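Local coordinates for protein 4-phosphoerythronate dehydrogenase (Lactobacillus jensenii, PDB 4PRK) that probably catalyses the NAD-dependent reduction of pyruvate to D-lactate, as a D-lactate dehydrogenase of the D-isomer specific 2-hydroxyacid dehydrogenase family, at residues 145-150 against 198-203; 202-207 against 228-233. All blocks are in the same frame, centred on the assembly; numbering follows the deposited sequence.

Interaction 1. Residues 145-150 against 198-203; sequences YNKTIG and EADIIS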
loop_
_atom_site.group_PDB
_atom_site.type_symbol
_atom_site.label_atom_id
_atom_site.label_comp_id
_atom_site.label_asym_id
_atom_site.label_seq_id
_atom_site.Cartn_x
_atom_site.Cartn_y
_atom_site.Cartn_z
ATOM N N TYR A 145 -9.749 -4.071 -7.420
ATOM C CA TYR A 145 -9.448 -2.724 -7.954
ATOM C C TYR A 145 -10.472 -2.269 -8.996
ATOM O O TYR A 145 -10.361 -1.164 -9.526
ATOM C CB TYR A 145 -7.993 -2.600 -8.568
ATOM C CG TYR A 145 -7.692 -3.559 -9.688
ATOM C CD1 TYR A 145 -8.051 -3.297 -10.997
ATOM C CD2 TYR A 145 -7.072 -4.737 -9.421
ATOM C CE1 TYR A 145 -7.758 -4.214 -11.997
ATOM C CE2 TYR A 145 -6.807 -5.637 -10.376
ATOM C CZ TYR A 145 -7.159 -5.389 -11.660
ATOM O OH TYR A 145 -6.832 -6.356 -12.558
ATOM N N ASN A 146 -11.478 -3.060 -9.327
ATOM C CA ASN A 146 -12.536 -2.487 -10.193
ATOM C C ASN A 146 -13.783 -2.092 -9.425
ATOM O O ASN A 146 -14.728 -1.630 -10.011
ATOM C CB ASN A 146 -12.893 -3.444 -11.308
ATOM C CG ASN A 146 -11.755 -3.632 -12.270
ATOM O OD1 ASN A 146 -11.378 -4.743 -12.628
ATOM N ND2 ASN A 146 -11.204 -2.537 -12.687
ATOM N N LYS A 147 -13.767 -2.249 -8.117
ATOM C CA LYS A 147 -14.959 -2.068 -7.307
ATOM C C LYS A 147 -14.882 -0.764 -6.572
ATOM O O LYS A 147 -13.770 -0.252 -6.301
ATOM C CB LYS A 147 -15.032 -3.231 -6.315
ATOM C CG LYS A 147 -15.317 -4.573 -6.967
ATOM C CD LYS A 147 -16.658 -5.096 -6.512
ATOM C CE LYS A 147 -17.102 -6.389 -7.167
ATOM N NZ LYS A 147 -18.063 -6.054 -8.237
ATOM N N THR A 148 -16.047 -0.263 -6.170
ATOM C CA THR A 148 -16.188 0.864 -5.288
ATOM C C THR A 148 -16.689 0.353 -3.947
ATOM O O THR A 148 -17.657 -0.418 -3.860
ATOM C CB THR A 148 -17.224 1.875 -5.829
ATOM O OG1 THR A 148 -16.716 2.504 -7.003
ATOM C CG2 THR A 148 -17.487 2.962 -4.831
ATOM N N ILE A 149 -16.051 0.831 -2.884
ATOM C CA ILE A 149 -16.380 0.443 -1.549
ATOM C C ILE A 149 -17.087 1.630 -0.986
ATOM O O ILE A 149 -16.682 2.785 -1.229
ATOM C CB ILE A 149 -15.121 0.250 -0.685
ATOM C CG1 ILE A 149 -14.056 -0.582 -1.419
ATOM C CG2 ILE A 149 -15.508 -0.277 0.657
ATOM C CD1 ILE A 149 -14.402 -2.061 -1.673
ATOM N N GLY A 150 -18.145 1.369 -0.231
ATOM C CA GLY A 150 -18.910 2.430 0.397
ATOM C C GLY A 150 -19.053 2.173 1.858
ATOM O O GLY A 150 -19.527 1.100 2.298
ATOM N N GLU A 198 -23.542 4.136 -5.465
ATOM C CA GLU A 198 -22.364 3.905 -6.272
ATOM C C GLU A 198 -21.507 2.775 -5.725
ATOM O O GLU A 198 -20.604 2.285 -6.415
ATOM C CB GLU A 198 -21.511 5.156 -6.308
ATOM C CG GLU A 198 -22.274 6.434 -6.605
ATOM C CD GLU A 198 -22.338 6.764 -8.056
ATOM O OE1 GLU A 198 -21.683 6.086 -8.863
ATOM O OE2 GLU A 198 -23.075 7.698 -8.404
ATOM N N ALA A 199 -21.747 2.361 -4.489
ATOM C CA ALA A 199 -20.868 1.351 -3.916
ATOM C C ALA A 199 -21.205 -0.031 -4.430
ATOM O O ALA A 199 -22.359 -0.391 -4.467
ATOM C CB ALA A 199 -20.887 1.373 -2.410
ATOM N N ASP A 200 -20.202 -0.819 -4.800
ATOM C CA ASP A 200 -20.430 -2.258 -5.055
ATOM C C ASP A 200 -20.326 -3.096 -3.788
ATOM O O ASP A 200 -20.848 -4.220 -3.744
ATOM C CB ASP A 200 -19.444 -2.807 -6.060
ATOM C CG ASP A 200 -19.380 -1.980 -7.305
ATOM O OD1 ASP A 200 -20.419 -1.808 -7.955
ATOM O OD2 ASP A 200 -18.285 -1.513 -7.623
ATOM N N ILE A 201 -19.604 -2.582 -2.780
ATOM C CA ILE A 201 -19.491 -3.236 -1.471
ATOM C C ILE A 201 -19.699 -2.208 -0.388
ATOM O O ILE A 201 -18.988 -1.210 -0.326
ATOM C CB ILE A 201 -18.117 -3.868 -1.232
ATOM C CG1 ILE A 201 -17.916 -5.105 -2.120
ATOM C CG2 ILE A 201 -18.020 -4.269 0.222
ATOM C CD1 ILE A 201 -16.474 -5.518 -2.318
ATOM N N ILE A 202 -20.701 -2.434 0.438
ATOM C CA ILE A 202 -21.090 -1.480 1.485
ATOM C C ILE A 202 -20.733 -2.071 2.814
ATOM O O ILE A 202 -21.150 -3.178 3.122
ATOM C CB ILE A 202 -22.619 -1.233 1.490
ATOM C CG1 ILE A 202 -22.975 -0.513 0.192
ATOM C CG2 ILE A 202 -22.990 -0.398 2.685
ATOM C CD1 ILE A 202 -24.444 -0.326 -0.097
ATOM N N SER A 203 -20.007 -1.329 3.618
ATOM C CA SER A 203 -19.675 -1.798 4.926
ATOM C C SER A 203 -20.064 -0.789 5.949
ATOM O O SER A 203 -19.791 0.397 5.757
ATOM C CB SER A 203 -18.178 -2.142 5.039
ATOM O OG SER A 203 -17.903 -2.560 6.368
HETATM O O HOH W 1 -20.233 -6.301 -6.045
HETATM O O HOH W 2 -17.718 0.551 -9.039
#

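Interaction 2. Residues 202-207 against 228-233; sequences ISLHTP and AILINA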
loop_
_atom_site.group_PDB
_atom_site.type_symbol
_atom_site.label_atom_id
_atom_site.label_comp_id
_atom_site.label_asym_id
_atom_site.label_seq_id
_atom_site.Cartn_x
_atom_site.Cartn_y
_atom_site.Cartn_z
ATOM N N ILE A 202 -20.701 -2.434 0.438
ATOM C CA ILE A 202 -21.090 -1.480 1.485
ATOM C C ILE A 202 -20.733 -2.071 2.814
ATOM O O ILE A 202 -21.150 -3.178 3.122
ATOM C CB ILE A 202 -22.619 -1.233 1.490
ATOM C CG1 ILE A 202 -22.975 -0.513 0.192
ATOM C CG2 ILE A 202 -22.990 -0.398 2.685
ATOM C CD1 ILE A 202 -24.444 -0.326 -0.097
ATOM N N SER A 203 -20.007 -1.329 3.618
ATOM C CA SER A 203 -19.675 -1.798 4.926
ATOM C C SER A 203 -20.064 -0.789 5.949
ATOM O O SER A 203 -19.791 0.397 5.757
ATOM C CB SER A 203 -18.178 -2.142 5.039
ATOM O OG SER A 203 -17.903 -2.560 6.368
ATOM N N LEU A 204 -20.692 -1.271 7.055
ATOM C CA LEU A 204 -21.279 -0.369 8.098
ATOM C C LEU A 204 -20.369 -0.105 9.301
ATOM O O LEU A 204 -19.830 -1.040 9.897
ATOM C CB LEU A 204 -22.582 -0.922 8.604
ATOM C CG LEU A 204 -23.578 -1.333 7.523
ATOM C CD1 LEU A 204 -24.842 -1.915 8.139
ATOM C CD2 LEU A 204 -23.916 -0.156 6.607
ATOM N N HIS A 205 -20.262 1.170 9.688
ATOM C CA HIS A 205 -19.371 1.570 10.768
ATOM C C HIS A 205 -19.982 2.706 11.566
ATOM O O HIS A 205 -19.318 3.653 11.902
ATOM C CB HIS A 205 -18.000 1.914 10.185
ATOM C CG HIS A 205 -17.405 0.749 9.462
ATOM N ND1 HIS A 205 -16.929 -0.354 10.124
ATOM C CD2 HIS A 205 -17.374 0.437 8.145
ATOM C CE1 HIS A 205 -16.573 -1.271 9.247
ATOM N NE2 HIS A 205 -16.831 -0.818 8.038
ATOM N N THR A 206 -21.255 2.546 11.904
ATOM C CA THR A 206 -22.055 3.601 12.501
ATOM C C THR A 206 -22.425 3.129 13.903
ATOM O O THR A 206 -22.752 1.965 14.085
ATOM C CB THR A 206 -23.331 3.885 11.654
ATOM O OG1 THR A 206 -22.968 4.539 10.449
ATOM C CG2 THR A 206 -24.309 4.771 12.370
ATOM N N PRO A 207 -22.350 4.033 14.908
ATOM C CA PRO A 207 -22.795 3.646 16.259
ATOM C C PRO A 207 -24.272 3.405 16.251
ATOM O O PRO A 207 -24.990 4.101 15.561
ATOM C CB PRO A 207 -22.479 4.887 17.115
ATOM C CG PRO A 207 -22.345 5.988 16.160
ATOM C CD PRO A 207 -21.823 5.407 14.876
ATOM N N ALA A 228 -24.824 -5.553 -5.357
ATOM C CA ALA A 228 -24.142 -5.000 -4.158
ATOM C C ALA A 228 -23.970 -6.045 -3.095
ATOM O O ALA A 228 -24.774 -6.965 -2.958
ATOM C CB ALA A 228 -24.902 -3.830 -3.542
ATOM N N ILE A 229 -22.898 -5.887 -2.339
ATOM C CA ILE A 229 -22.562 -6.782 -1.247
ATOM C C ILE A 229 -22.619 -5.913 -0.009
ATOM O O ILE A 229 -21.969 -4.854 0.026
ATOM C CB ILE A 229 -21.137 -7.332 -1.407
ATOM C CG1 ILE A 229 -20.988 -8.127 -2.698
ATOM C CG2 ILE A 229 -20.729 -8.178 -0.198
ATOM C CD1 ILE A 229 -19.581 -8.640 -2.982
ATOM N N LEU A 230 -23.432 -6.325 0.962
ATOM C CA LEU A 230 -23.623 -5.568 2.161
ATOM C C LEU A 230 -22.850 -6.260 3.272
ATOM O O LEU A 230 -23.001 -7.439 3.460
ATOM C CB LEU A 230 -25.111 -5.503 2.568
ATOM C CG LEU A 230 -25.307 -4.796 3.952
ATOM C CD1 LEU A 230 -24.794 -3.365 3.895
ATOM C CD2 LEU A 230 -26.762 -4.766 4.451
ATOM N N ILE A 231 -22.037 -5.519 4.013
ATOM C CA ILE A 231 -21.293 -6.093 5.133
ATOM C C ILE A 231 -21.674 -5.335 6.376
ATOM O O ILE A 231 -21.553 -4.144 6.387
ATOM C CB ILE A 231 -19.774 -5.939 4.923
ATOM C CG1 ILE A 231 -19.274 -6.670 3.682
ATOM C CG2 ILE A 231 -19.024 -6.421 6.162
ATOM C CD1 ILE A 231 -19.421 -8.172 3.702
ATOM N N ASN A 232 -22.111 -6.031 7.428
ATOM C CA ASN A 232 -22.339 -5.446 8.767
ATOM C C ASN A 232 -21.570 -6.188 9.865
ATOM O O ASN A 232 -21.981 -7.262 10.362
ATOM C CB ASN A 232 -23.802 -5.501 9.166
ATOM C CG ASN A 232 -24.078 -4.730 10.445
ATOM O OD1 ASN A 232 -23.249 -3.910 10.884
ATOM N ND2 ASN A 232 -25.234 -4.970 11.039
ATOM N N ALA A 233 -20.484 -5.561 10.270
ATOM C CA ALA A 233 -19.701 -5.980 11.405
ATOM C C ALA A 233 -19.708 -4.904 12.471
ATOM O O ALA A 233 -18.825 -4.897 13.346
ATOM C CB ALA A 233 -18.281 -6.287 11.003
HETATM O O HOH W 3 -19.293 -3.452 8.837
#

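Interaction 1. Residues 145-150 against 198-203
Asp200 and Thr148 grip each other at both backbone and side chain. With CG anti to its own carbonyl carbon (chi1 -51°), Asp200 sets its carboxylate beside its own backbone N, where OD2 of Asp200 accepts a bond from Thr148 N at 2.9 Å. The donor meets the anti side of that oxygen, 28° out of the carboxylate plane. A water donates a hydrogen bond to Asp200 OD2 at 2.6 Å and bonds Thr148 OG1 as well, while Asp200 OD1 forms a salt bridge with Lys225. An alanine here would probably leave Thr148 N without its acceptor and Lys225 without its counter-charge. Thr148 O is shared in turn by Asp200 N, through the more bent bond, and Ile201 N.

From this doubly bonded oxygen the ladder continues in parallel register, Gly150 N donating to Ile201 O at 2.7 Å and Ser203 N to Gly150 O at 2.8 Å. It joins strands 148-152 and 201-204, the first and fourth along the chain in the Rossmann sheet of the NAD-binding domain, where they are neighbours. Gly150 is tightly fitted: Ala199 CB lies 3.5 Å from Gly150 N, on the face where a side chain of Gly150 would have to go. On the other face Ile149 and Ile201 run side by side, their CD1 tips 4.1 Å apart, and Ile201 reaches helix 103-118. Lys147 crosses Asp200 with its aliphatic part, CD resting 3.6 Å from Asp200 CB; its NZ stays beyond salt-bridge range of OD2, and a second water links it to Asp200 O.

Interaction 2. Residues 202-207 against 228-233
Ile231 O is approached by three groups where strands 201-204 and 229-232 meet. Leu204 N donates to Ile231 O at 3.1 Å. Ser203 CA makes a CA-H...O contact with Ile231 O at 3.3 Å, and a water adds a weak bond. That same water donates to Leu204 O at 2.7 Å, accepts from Ala233 N at 2.8 Å and bonds Ser203 OG, so it ties the two segments together just where the strands end. One step back along the strands, Ile202 O takes Ile231 N at 2.7 Å, and Ile202 N donates to Ile229 O. The register is parallel, and the chain passes from one strand to the other through helix 218-223, a beta-alpha-beta unit of the Rossmann fold.

Side chains divide between two faces. On one, Leu230 has CG anti to its backbone N (chi1 174°), which brings CD1 obliquely across Ile202 to 3.7 Å from its CG2 and also into contact with Leu204 CD2. Further along, Leu204 CD1 lies 3.7 Å from Asn232 CG, a methyl against the amide group. The amide itself is held by neighbours in sequence, OD1 by Ala234 N and ND2 by Arg235 O, which fixes its rotation. On the other face Ile231 packs against helix 103-118, and its CG2 meets Ser203 OG. Ser203 OG is also hydrogen-bonded to His205 NE2 at 2.6 Å, and the imidazole packs on helix 155-167. Aliphatic groups make up most of the side-chain contact on both faces of this buried pairing, while its polar side chains gather toward the C-terminal end, where a water, an imidazole and backbone groups hold them.

Overall arrangement
Interactions 1 and 2 are successive steps across one seven-stranded parallel sheet, their centres 11 Å apart. Strand 201-204 is common to both, with 148-152 on one edge and 229-232 on the other, so Ile202 and Ser203 take part in each. Along the chain 145-150 comes first, then the shared strand, then 228-233. The two contacts also touch directly: Asp200 O lies 3.0 Å from Ile229 N, probably hydrogen-bonded, and Ile201 CG1 packs on Ile229 CB. Together they build the middle of the NAD-binding domain, where strand 148-152 leads into a glycine-rich turn consistent with dinucleotide binding, and Ser203 lies near that turn.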